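Iron-regulated transcriptional activator AFT2 (Saccharomyces cerevisiae, PDB 4LMG) activates iron-regulon genes when iron is scarce by recognising CACCC elements in their promoters, and loses DNA binding when iron or a [2Fe-2S] cluster drives its dimerisation. Local coordinates at residues L6-V12 and V90-N94; S44-C50 and F75-Y81; Y112-K116 and F131-E135. All coordinates share one frame; numbering follows the deposited sequence.

Contact 1 of 3, residues L6-V12 and V90-N94; sequences LIHLDPV and VVVMN. With nucleotides of chain H.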
loop_
_atom_site.group_PDB
_atom_site.type_symbol
_atom_site.label_atom_id
_atom_site.label_comp_id
_atom_site.label_asym_id
_atom_site.label_seq_id
_atom_site.Cartn_x
_atom_site.Cartn_y
_atom_site.Cartn_z
ATOM N N LEU A 6 5.869 22.747 16.229
ATOM C CA LEU A 6 4.657 23.004 15.460
ATOM C C LEU A 6 4.800 24.286 14.650
ATOM O O LEU A 6 4.603 25.382 15.173
ATOM C CB LEU A 6 3.451 23.111 16.391
ATOM C CG LEU A 6 2.073 23.007 15.739
ATOM C CD1 LEU A 6 1.862 21.607 15.183
ATOM C CD2 LEU A 6 0.981 23.356 16.737
ATOM N N ILE A 7 5.137 24.145 13.372
ATOM C CA ILE A 7 5.402 25.300 12.522
ATOM C C ILE A 7 4.470 25.358 11.315
ATOM O O ILE A 7 4.485 24.468 10.466
ATOM C CB ILE A 7 6.855 25.299 12.021
ATOM C CG1 ILE A 7 7.824 25.177 13.199
ATOM C CG2 ILE A 7 7.138 26.553 11.208
ATOM C CD1 ILE A 7 9.269 25.036 12.789
ATOM N N HIS A 8 3.662 26.409 11.243
ATOM C CA HIS A 8 2.769 26.607 10.107
ATOM C C HIS A 8 3.512 27.248 8.944
ATOM O O HIS A 8 4.261 28.205 9.130
ATOM C CB HIS A 8 1.568 27.468 10.501
ATOM C CG HIS A 8 0.602 26.774 11.409
ATOM N ND1 HIS A 8 0.870 26.539 12.741
ATOM C CD2 HIS A 8 -0.630 26.262 11.177
ATOM C CE1 HIS A 8 -0.157 25.914 13.290
ATOM N NE2 HIS A 8 -1.080 25.732 12.361
ATOM N N LEU A 9 3.302 26.715 7.744
ATOM C CA LEU A 9 3.952 27.235 6.548
ATOM C C LEU A 9 3.096 28.289 5.856
ATOM O O LEU A 9 1.885 28.125 5.721
ATOM C CB LEU A 9 4.272 26.096 5.575
ATOM C CG LEU A 9 5.659 25.460 5.682
ATOM C CD1 LEU A 9 6.017 25.159 7.127
ATOM C CD2 LEU A 9 5.737 24.203 4.827
ATOM N N ASP A 10 3.737 29.371 5.424
ATOM C CA ASP A 10 3.060 30.449 4.713
ATOM C C ASP A 10 4.002 31.121 3.721
ATOM O O ASP A 10 5.188 31.292 4.003
ATOM C CB ASP A 10 2.515 31.488 5.696
ATOM C CG ASP A 10 1.248 31.029 6.388
ATOM O OD1 ASP A 10 0.409 30.381 5.726
ATOM O OD2 ASP A 10 1.092 31.317 7.592
ATOM N N PRO A 11 3.474 31.502 2.548
ATOM C CA PRO A 11 2.076 31.262 2.182
ATOM C C PRO A 11 1.899 29.886 1.553
ATOM O O PRO A 11 2.874 29.291 1.091
ATOM C CB PRO A 11 1.814 32.343 1.137
ATOM C CG PRO A 11 3.132 32.507 0.460
ATOM C CD PRO A 11 4.184 32.284 1.521
ATOM N N VAL A 12 0.668 29.387 1.541
ATOM C CA VAL A 12 0.376 28.095 0.935
ATOM C C VAL A 12 -0.465 28.277 -0.323
ATOM O O VAL A 12 -1.539 28.874 -0.275
ATOM C CB VAL A 12 -0.368 27.170 1.916
ATOM C CG1 VAL A 12 -0.661 25.830 1.263
ATOM C CG2 VAL A 12 0.447 26.982 3.185
ATOM N N VAL A 90 -0.594 23.833 5.964
ATOM C CA VAL A 90 0.543 22.934 6.053
ATOM C C VAL A 90 1.349 23.211 7.312
ATOM O O VAL A 90 1.767 24.344 7.560
ATOM C CB VAL A 90 1.453 23.055 4.819
ATOM C CG1 VAL A 90 2.577 22.034 4.887
ATOM C CG2 VAL A 90 0.642 22.878 3.546
ATOM N N VAL A 91 1.559 22.170 8.109
ATOM C CA VAL A 91 2.292 22.309 9.357
ATOM C C VAL A 91 3.452 21.324 9.435
ATOM O O VAL A 91 3.317 20.158 9.056
ATOM C CB VAL A 91 1.373 22.092 10.572
ATOM C CG1 VAL A 91 2.128 22.365 11.862
ATOM C CG2 VAL A 91 0.143 22.984 10.472
ATOM N N VAL A 92 4.590 21.802 9.925
ATOM C CA VAL A 92 5.743 20.948 10.165
ATOM C C VAL A 92 5.803 20.571 11.642
ATOM O O VAL A 92 5.696 21.431 12.516
ATOM C CB VAL A 92 7.058 21.648 9.777
ATOM C CG1 VAL A 92 8.246 20.779 10.148
ATOM C CG2 VAL A 92 7.071 21.977 8.292
ATOM N N MET A 93 5.974 19.281 11.912
ATOM C CA MET A 93 6.046 18.774 13.276
ATOM C C MET A 93 7.394 18.102 13.520
ATOM O O MET A 93 8.066 17.688 12.575
ATOM C CB MET A 93 4.917 17.773 13.521
ATOM C CG MET A 93 3.550 18.264 13.075
ATOM S SD MET A 93 2.290 16.977 13.132
ATOM C CE MET A 93 0.854 17.891 12.573
ATOM N N ASN A 94 7.779 17.989 14.788
ATOM C CA ASN A 94 9.051 17.372 15.158
ATOM C C ASN A 94 10.159 17.708 14.170
ATOM O O ASN A 94 10.636 16.843 13.438
ATOM C CB ASN A 94 8.903 15.855 15.278
ATOM C CG ASN A 94 8.108 15.443 16.500
ATOM O OD1 ASN A 94 7.038 14.844 16.387
ATOM N ND2 ASN A 94 8.629 15.761 17.679
ATOM O "O5'" DA H 1 -1.023 14.492 13.420
ATOM C "C5'" DA H 1 0.274 13.917 13.277
ATOM C "C4'" DA H 1 0.273 12.820 12.227
ATOM O "O4'" DA H 1 1.629 12.361 12.006
ATOM C "C3'" DA H 1 -0.493 11.560 12.599
ATOM O "O3'" DA H 1 -0.855 10.845 11.424
ATOM C "C2'" DA H 1 0.541 10.795 13.418
ATOM C "C1'" DA H 1 1.850 11.161 12.722
ATOM N N9 DA H 1 2.957 11.388 13.647
ATOM C C8 DA H 1 3.220 12.528 14.356
ATOM N N7 DA H 1 4.288 12.448 15.112
ATOM C C5 DA H 1 4.759 11.166 14.885
ATOM C C6 DA H 1 5.869 10.461 15.391
ATOM N N6 DA H 1 6.735 10.980 16.268
ATOM N N1 DA H 1 6.054 9.195 14.958
ATOM C C2 DA H 1 5.184 8.679 14.080
ATOM N N3 DA H 1 4.108 9.242 13.533
ATOM C C4 DA H 1 3.950 10.497 13.983
HETATM O O HOH W 1 -0.523 26.596 6.648
#
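V91 lays one methyl on the imidazole of H8: CG2 stands 3.7 Å from the centroid of the H8 ring and 24° off its normal, a CH-pi contact over the face. The two residues form a non-hydrogen-bonded antiparallel pair, and their side chains run alongside each other on one face of the sheet. With V91 CG1 anti to the backbone N (chi1 -175°), this other methyl turns to CD1 of L6, so one branched valine serves two neighbours. On the opposite face L9 splits its fork: CD1 lies 3.5 Å from CG2 of V92, while CD2 lies 3.8 Å from CG1 of V90. The second methyl of V90, CG2, is met by CG1 of V12 at 4.0 Å after the chain has turned through a cis peptide before P11. Beta-branched valines suit 90-92, since they fill both sides of an extended strand without long, flexible chains.

Behind the side chains, the backbone sets the register. I7 and V92 are the hydrogen-bonded pair, with I7 N to V92 O at 2.9 Å and V92 N to I7 O at 2.7 Å; L9 N adds a bond to V90 O of 2.8 Å. Next to this bond a water joins the two backbones, accepting from V90 N and donating to L9 O. Along its other edge strand 87-93 is bonded through V91 and M93 to R78 and R76, and M93 carries its sulfur to the DNA, SD lying 3.7 Å from C5' of DA1 of chain H. Sequence-independent amide bonds and apolar contacts thus add strand 7-8 to strand 87-93 as an outermost strand of the sheet, with no ion pair between the two segments.

Contact 2 of 3, residues S44-C50 and F75-Y81; sequences SKVTFKC and FRIRAAY. With ZN (zinc ion), chain I; nucleotides of chain H.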
loop_
_atom_site.group_PDB
_atom_site.type_symbol
_atom_site.label_atom_id
_atom_site.label_comp_id
_atom_site.label_asym_id
_atom_site.label_seq_id
_atom_site.Cartn_x
_atom_site.Cartn_y
_atom_site.Cartn_z
ATOM N N SER A 44 -8.711 14.878 1.956
ATOM C CA SER A 44 -8.604 16.132 2.696
ATOM C C SER A 44 -7.439 16.169 3.682
ATOM O O SER A 44 -7.427 16.991 4.595
ATOM C CB SER A 44 -9.912 16.427 3.434
ATOM O OG SER A 44 -10.994 16.529 2.527
ATOM N N LYS A 45 -6.462 15.286 3.497
ATOM C CA LYS A 45 -5.294 15.259 4.372
ATOM C C LYS A 45 -4.157 14.419 3.803
ATOM O O LYS A 45 -4.373 13.307 3.318
ATOM C CB LYS A 45 -5.665 14.731 5.759
ATOM C CG LYS A 45 -4.470 14.537 6.676
ATOM C CD LYS A 45 -4.865 13.853 7.972
ATOM C CE LYS A 45 -5.379 12.442 7.725
ATOM N NZ LYS A 45 -5.830 11.806 8.993
ATOM N N VAL A 46 -2.946 14.960 3.867
ATOM C CA VAL A 46 -1.756 14.221 3.466
ATOM C C VAL A 46 -0.677 14.364 4.530
ATOM O O VAL A 46 -0.363 15.473 4.964
ATOM C CB VAL A 46 -1.197 14.717 2.126
ATOM C CG1 VAL A 46 -0.097 13.781 1.640
ATOM C CG2 VAL A 46 -2.307 14.820 1.099
ATOM N N THR A 47 -0.125 13.236 4.959
ATOM C CA THR A 47 0.954 13.242 5.935
ATOM C C THR A 47 2.252 12.802 5.272
ATOM O O THR A 47 2.303 11.770 4.609
ATOM C CB THR A 47 0.652 12.314 7.121
ATOM O OG1 THR A 47 -0.522 12.775 7.799
ATOM C CG2 THR A 47 1.818 12.303 8.095
ATOM N N PHE A 48 3.296 13.602 5.453
ATOM C CA PHE A 48 4.587 13.334 4.841
ATOM C C PHE A 48 5.629 13.018 5.903
ATOM O O PHE A 48 5.504 13.440 7.053
ATOM C CB PHE A 48 5.049 14.546 4.029
ATOM C CG PHE A 48 4.087 14.965 2.955
ATOM C CD1 PHE A 48 3.033 15.815 3.244
ATOM C CD2 PHE A 48 4.246 14.521 1.654
ATOM C CE1 PHE A 48 2.154 16.209 2.256
ATOM C CE2 PHE A 48 3.370 14.909 0.664
ATOM C CZ PHE A 48 2.322 15.756 0.964
ATOM N N LYS A 49 6.655 12.274 5.508
ATOM C CA LYS A 49 7.797 12.024 6.379
ATOM C C LYS A 49 9.051 11.783 5.547
ATOM O O LYS A 49 8.993 11.758 4.317
ATOM C CB LYS A 49 7.530 10.831 7.296
ATOM C CG LYS A 49 7.312 9.518 6.564
ATOM C CD LYS A 49 7.027 8.402 7.548
ATOM C CE LYS A 49 6.735 7.092 6.838
ATOM N NZ LYS A 49 6.260 6.061 7.801
ATOM N N CYS A 50 10.184 11.613 6.218
ATOM C CA CYS A 50 11.433 11.333 5.518
ATOM C C CYS A 50 11.419 9.920 4.963
ATOM O O CYS A 50 11.016 8.982 5.649
ATOM C CB CYS A 50 12.636 11.508 6.447
ATOM S SG CYS A 50 13.056 13.223 6.824
ATOM N N PHE A 75 10.451 13.444 12.186
ATOM C CA PHE A 75 10.030 14.549 11.325
ATOM C C PHE A 75 8.712 14.240 10.619
ATOM O O PHE A 75 8.541 13.160 10.051
ATOM C CB PHE A 75 11.119 14.856 10.296
ATOM C CG PHE A 75 10.786 15.998 9.374
ATOM C CD1 PHE A 75 10.268 15.761 8.111
ATOM C CD2 PHE A 75 11.011 17.311 9.763
ATOM C CE1 PHE A 75 9.972 16.812 7.256
ATOM C CE2 PHE A 75 10.717 18.362 8.915
ATOM C CZ PHE A 75 10.197 18.113 7.660
ATOM N N ARG A 76 7.783 15.192 10.658
ATOM C CA ARG A 76 6.481 15.013 10.025
ATOM C C ARG A 76 5.952 16.305 9.414
ATOM O O ARG A 76 6.068 17.377 10.003
ATOM C CB ARG A 76 5.456 14.475 11.028
ATOM C CG ARG A 76 5.642 13.019 11.416
ATOM C CD ARG A 76 5.599 12.109 10.201
ATOM N NE ARG A 76 5.606 10.697 10.574
ATOM C CZ ARG A 76 6.689 10.035 10.974
ATOM N NH1 ARG A 76 7.859 10.656 11.058
ATOM N NH2 ARG A 76 6.602 8.751 11.290
ATOM N N ILE A 77 5.371 16.193 8.227
ATOM C CA ILE A 77 4.651 17.306 7.626
ATOM C C ILE A 77 3.199 16.895 7.418
ATOM O O ILE A 77 2.919 15.822 6.882
ATOM C CB ILE A 77 5.258 17.727 6.282
ATOM C CG1 ILE A 77 6.724 18.128 6.458
ATOM C CG2 ILE A 77 4.468 18.876 5.679
ATOM C CD1 ILE A 77 7.370 18.625 5.189
ATOM N N ARG A 78 2.276 17.743 7.853
ATOM C CA ARG A 78 0.859 17.436 7.728
ATOM C C ARG A 78 0.118 18.541 6.987
ATOM O O ARG A 78 0.078 19.683 7.435
ATOM C CB ARG A 78 0.241 17.207 9.109
ATOM C CG ARG A 78 -1.188 16.686 9.082
ATOM C CD ARG A 78 -1.565 16.093 10.430
ATOM N NE ARG A 78 -2.961 15.674 10.481
ATOM C CZ ARG A 78 -3.945 16.420 10.972
ATOM N NH1 ARG A 78 -3.684 17.627 11.458
ATOM N NH2 ARG A 78 -5.190 15.961 10.980
ATOM N N ALA A 79 -0.441 18.197 5.834
ATOM C CA ALA A 79 -1.271 19.123 5.082
ATOM C C ALA A 79 -2.727 18.721 5.254
ATOM O O ALA A 79 -3.094 17.576 4.995
ATOM C CB ALA A 79 -0.885 19.118 3.616
ATOM N N ALA A 80 -3.553 19.662 5.696
ATOM C CA ALA A 80 -4.956 19.376 5.972
ATOM C C ALA A 80 -5.886 20.397 5.324
ATOM O O ALA A 80 -5.638 21.599 5.376
ATOM C CB ALA A 80 -5.196 19.316 7.475
ATOM N N TYR A 81 -6.964 19.910 4.720
ATOM C CA TYR A 81 -7.927 20.787 4.075
ATOM C C TYR A 81 -9.007 21.252 5.045
ATOM O O TYR A 81 -9.736 20.443 5.617
ATOM C CB TYR A 81 -8.566 20.094 2.874
ATOM C CG TYR A 81 -9.496 20.986 2.087
ATOM C CD1 TYR A 81 -10.874 20.819 2.151
ATOM C CD2 TYR A 81 -8.995 22.002 1.285
ATOM C CE1 TYR A 81 -11.725 21.633 1.432
ATOM C CE2 TYR A 81 -9.838 22.823 0.565
ATOM C CZ TYR A 81 -11.200 22.635 0.640
ATOM O OH TYR A 81 -12.038 23.456 -0.080
HETATM ZN ZN ZN I . 14.205 12.964 8.777
ATOM O "O5'" DA H 1 -1.023 14.492 13.420
ATOM C "C5'" DA H 1 0.274 13.917 13.277
ATOM C "C4'" DA H 1 0.273 12.820 12.227
ATOM O "O4'" DA H 1 1.629 12.361 12.006
ATOM C "C3'" DA H 1 -0.493 11.560 12.599
ATOM O "O3'" DA H 1 -0.855 10.845 11.424
ATOM C "C2'" DA H 1 0.541 10.795 13.418
ATOM C "C1'" DA H 1 1.850 11.161 12.722
ATOM N N9 DA H 1 2.957 11.388 13.647
ATOM C C8 DA H 1 3.220 12.528 14.356
ATOM N N7 DA H 1 4.288 12.448 15.112
ATOM C C5 DA H 1 4.759 11.166 14.885
ATOM C C6 DA H 1 5.869 10.461 15.391
ATOM N N6 DA H 1 6.735 10.980 16.268
ATOM N N1 DA H 1 6.054 9.195 14.958
ATOM C C2 DA H 1 5.184 8.679 14.080
ATOM N N3 DA H 1 4.108 9.242 13.533
ATOM C C4 DA H 1 3.950 10.497 13.983
ATOM P P DA H 2 -2.359 10.919 10.863
ATOM O OP1 DA H 2 -2.287 11.038 9.388
ATOM O OP2 DA H 2 -3.083 11.955 11.633
ATOM O "O5'" DA H 2 -2.964 9.473 11.216
ATOM C "C5'" DA H 2 -2.598 8.808 12.428
ATOM C "C4'" DA H 2 -3.589 7.734 12.864
ATOM O "O4'" DA H 2 -4.908 7.988 12.316
ATOM C "C3'" DA H 2 -3.242 6.299 12.480
ATOM O "O3'" DA H 2 -3.612 5.437 13.546
ATOM C "C2'" DA H 2 -4.094 6.037 11.243
ATOM C "C1'" DA H 2 -5.303 6.947 11.451
ATOM N N9 DA H 2 -5.741 7.565 10.209
ATOM C C8 DA H 2 -5.593 8.872 9.845
ATOM N N7 DA H 2 -6.079 9.148 8.659
ATOM C C5 DA H 2 -6.578 7.937 8.215
ATOM C C6 DA H 2 -7.222 7.560 7.025
ATOM N N6 DA H 2 -7.477 8.414 6.031
ATOM N N1 DA H 2 -7.591 6.270 6.898
ATOM C C2 DA H 2 -7.329 5.421 7.899
ATOM N N3 DA H 2 -6.732 5.660 9.065
ATOM C C4 DA H 2 -6.376 6.949 9.157
HETATM O O HOH W 2 10.551 11.573 8.998
#
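Two cationic side chains, K49 and R76, lie side by side and point the same way, with NZ of K49 only 4.4 Å from NH2 of R76. They belong to neighbouring antiparallel strands of the WRKY-GCM1 fold, whose sheet here meets DNA. The aliphatic part of K49 covers the guanidinium, its CD 3.7 Å above the plane and over its centre, while the adenine of DA1 of chain H covers the opposite face with C2. K49 gets there with CG between its backbone N and carbonyl carbon (chi1 62°) and the chain extended beyond. R76 NH1 gives a hydrogen bond of 2.8 Å to F75 O, in the guanidinium plane, and another to C73 O, which fix the group's rotation. E39 makes long, weak ion pairs with both cations, and probably eases their proximity.

Further along the same face, T47 OG1 donates to OP1 of DA2 of chain H at 2.9 Å, a small hydroxyl suited to a phosphate close to the backbone. K45 reaches farther: bent at chi3 (64°), it brings NZ to within 2.7 Å of N7 of the DA2 base, a major-groove acceptor. On the way its CD brushes NE of R78.

The other face is apolar. V46, F48, I77 and A79 lie on it, CB of F48 is 3.9 Å from CB of I77, and helix 21-29 packs against it through I21, L25 and F29. Small A79 fits at the edge of the F48 ring. Five backbone hydrogen bonds hold the strands from S44–Y81 to F48–I77. Beyond them a water bridges C50 N and F75 O, and C50 SG, 4.0 Å from CD1 of F75, binds the zinc ion at 2.3 Å alongside C73, H97 and H99.

Contact 3 of 3, residues Y112-K116 and F131-E135; sequences YKKFK and FDELE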
loop_
_atom_site.group_PDB
_atom_site.type_symbol
_atom_site.label_atom_id
_atom_site.label_comp_id
_atom_site.label_asym_id
_atom_site.label_seq_id
_atom_site.Cartn_x
_atom_site.Cartn_y
_atom_site.Cartn_z
ATOM N N TYR A 112 14.063 11.634 -7.018
ATOM C CA TYR A 112 14.615 12.939 -7.357
ATOM C C TYR A 112 14.669 13.107 -8.869
ATOM O O TYR A 112 14.274 14.141 -9.407
ATOM C CB TYR A 112 16.008 13.133 -6.763
ATOM C CG TYR A 112 16.612 14.473 -7.130
ATOM C CD1 TYR A 112 16.190 15.638 -6.504
ATOM C CD2 TYR A 112 17.591 14.573 -8.111
ATOM C CE1 TYR A 112 16.728 16.866 -6.838
ATOM C CE2 TYR A 112 18.139 15.798 -8.452
ATOM C CZ TYR A 112 17.703 16.941 -7.811
ATOM O OH TYR A 112 18.239 18.163 -8.142
ATOM N N LYS A 113 15.156 12.080 -9.553
ATOM C CA LYS A 113 15.243 12.115 -11.005
ATOM C C LYS A 113 13.859 12.288 -11.618
ATOM O O LYS A 113 13.680 13.059 -12.561
ATOM C CB LYS A 113 15.924 10.852 -11.533
ATOM C CG LYS A 113 17.371 10.716 -11.081
ATOM C CD LYS A 113 17.986 9.412 -11.565
ATOM C CE LYS A 113 19.419 9.269 -11.082
ATOM N NZ LYS A 113 20.291 10.357 -11.606
ATOM N N LYS A 114 12.880 11.575 -11.070
ATOM C CA LYS A 114 11.501 11.724 -11.514
ATOM C C LYS A 114 10.982 13.115 -11.166
ATOM O O LYS A 114 10.235 13.719 -11.936
ATOM C CB LYS A 114 10.610 10.649 -10.889
ATOM C CG LYS A 114 10.825 9.260 -11.466
ATOM C CD LYS A 114 9.888 8.243 -10.838
ATOM C CE LYS A 114 9.998 6.896 -11.539
ATOM N NZ LYS A 114 9.131 5.863 -10.905
ATOM N N PHE A 115 11.381 13.617 -10.001
ATOM C CA PHE A 115 11.027 14.971 -9.584
ATOM C C PHE A 115 11.589 15.985 -10.570
ATOM O O PHE A 115 10.908 16.930 -10.966
ATOM C CB PHE A 115 11.563 15.248 -8.178
ATOM C CG PHE A 115 11.667 16.711 -7.839
ATOM C CD1 PHE A 115 10.550 17.427 -7.440
ATOM C CD2 PHE A 115 12.887 17.366 -7.903
ATOM C CE1 PHE A 115 10.645 18.772 -7.120
ATOM C CE2 PHE A 115 12.988 18.709 -7.585
ATOM C CZ PHE A 115 11.865 19.414 -7.192
ATOM N N LYS A 116 12.839 15.771 -10.967
ATOM C CA LYS A 116 13.524 16.665 -11.888
ATOM C C LYS A 116 12.862 16.648 -13.262
ATOM O O LYS A 116 12.705 17.690 -13.898
ATOM C CB LYS A 116 14.996 16.269 -12.009
ATOM C CG LYS A 116 15.872 17.333 -12.637
ATOM C CD LYS A 116 15.961 18.561 -11.751
ATOM C CE LYS A 116 16.795 19.646 -12.410
ATOM N NZ LYS A 116 18.117 19.126 -12.858
ATOM N N PHE A 131 17.749 23.930 -9.149
ATOM C CA PHE A 131 18.241 22.591 -8.843
ATOM C C PHE A 131 19.470 22.207 -9.660
ATOM O O PHE A 131 20.294 21.411 -9.210
ATOM C CB PHE A 131 17.126 21.552 -8.985
ATOM C CG PHE A 131 16.124 21.606 -7.871
ATOM C CD1 PHE A 131 16.318 20.870 -6.715
ATOM C CD2 PHE A 131 15.006 22.418 -7.965
ATOM C CE1 PHE A 131 15.407 20.927 -5.681
ATOM C CE2 PHE A 131 14.092 22.479 -6.936
ATOM C CZ PHE A 131 14.291 21.733 -5.791
ATOM N N ASP A 132 19.598 22.781 -10.852
ATOM C CA ASP A 132 20.810 22.598 -11.643
ATOM C C ASP A 132 22.027 23.085 -10.862
ATOM O O ASP A 132 23.058 22.416 -10.823
ATOM C CB ASP A 132 20.714 23.336 -12.978
ATOM C CG ASP A 132 19.958 22.546 -14.027
ATOM O OD1 ASP A 132 19.756 21.330 -13.821
ATOM O OD2 ASP A 132 19.578 23.136 -15.059
ATOM N N GLU A 133 21.892 24.251 -10.240
ATOM C CA GLU A 133 22.970 24.829 -9.445
ATOM C C GLU A 133 23.233 24.016 -8.182
ATOM O O GLU A 133 24.381 23.837 -7.779
ATOM C CB GLU A 133 22.649 26.280 -9.080
ATOM C CG GLU A 133 22.557 27.210 -10.278
ATOM C CD GLU A 133 22.113 28.608 -9.898
ATOM O OE1 GLU A 133 21.682 28.803 -8.741
ATOM O OE2 GLU A 133 22.196 29.513 -10.757
ATOM N N LEU A 134 22.165 23.528 -7.560
ATOM C CA LEU A 134 22.296 22.698 -6.367
ATOM C C LEU A 134 23.047 21.407 -6.678
ATOM O O LEU A 134 23.862 20.946 -5.881
ATOM C CB LEU A 134 20.924 22.385 -5.770
ATOM C CG LEU A 134 20.186 23.579 -5.157
ATOM C CD1 LEU A 134 18.825 23.168 -4.621
ATOM C CD2 LEU A 134 21.024 24.215 -4.060
ATOM N N GLU A 135 22.766 20.827 -7.840
ATOM C CA GLU A 135 23.449 19.616 -8.274
ATOM C C GLU A 135 24.896 19.939 -8.626
ATOM O O GLU A 135 25.811 19.192 -8.282
ATOM C CB GLU A 135 22.738 19.000 -9.481
ATOM C CG GLU A 135 21.306 18.570 -9.210
ATOM C CD GLU A 135 20.579 18.153 -10.474
ATOM O OE1 GLU A 135 21.248 17.721 -11.436
ATOM O OE2 GLU A 135 19.336 18.263 -10.508
#
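A salt-bridge network of K116, D132 and E135, extended by the hydroxyl of Y112, spans the gap between helices 110-121 and 125-139. The short segments run at 146° to each other with axes 12.9 Å apart, too far for backbones to pack, so long side chains must bridge them. OE2 of E135 is gripped twice: Y112 OH donates to it at 2.6 Å on the anti side, and K116 NZ at 2.8 Å on the syn side, from opposite faces of the carboxylate plane. K116 NZ has a second anion in D132 OD1, at 2.9 Å, one helical turn before E135. A lysine suits this place because its chain, bent at chi2 (66°) and again at chi4, can lay CE beside CB of F131 and still deliver its charge to both acids. Two carboxylates around one ammonium would probably stabilise its protonated form.

Beside the polar group lies an aromatic one. F115 turns its edge to the face of F131, the centroids 5.0 Å apart and the planes at 73°, with CZ of F115 3.6 Å from CZ of F131. Y112 also reaches F131, its CE1 being 4.0 Å from CD1. Y30 joins this group, edge-to-face with both Y112 and F115, and links it to the end of helix 21-29. Polar bridge and T-shaped ring pair together tie a splayed antiparallel helical hairpin.

From the N terminus, residues 6-12 open contact 1, and the chain then runs through helix 21-29 and strand 36-42 to residues 44-50, which open contact 2. That inner loop, containing the unmodelled residues 54-71, closes at 75-81; the outer one closes when the chain turns back into 90-94, so contact 1 encloses contact 2. Strands 76-82 and 87-93 are adjacent, and backbone bonds between these strands make both contacts parts of one sheet. Contact 3 follows in series, closing the short turn between helices 110-121 and 125-139. Its centre is about 24 Å from that of contact 1 and 23 Å from that of contact 2, across the chain's centre.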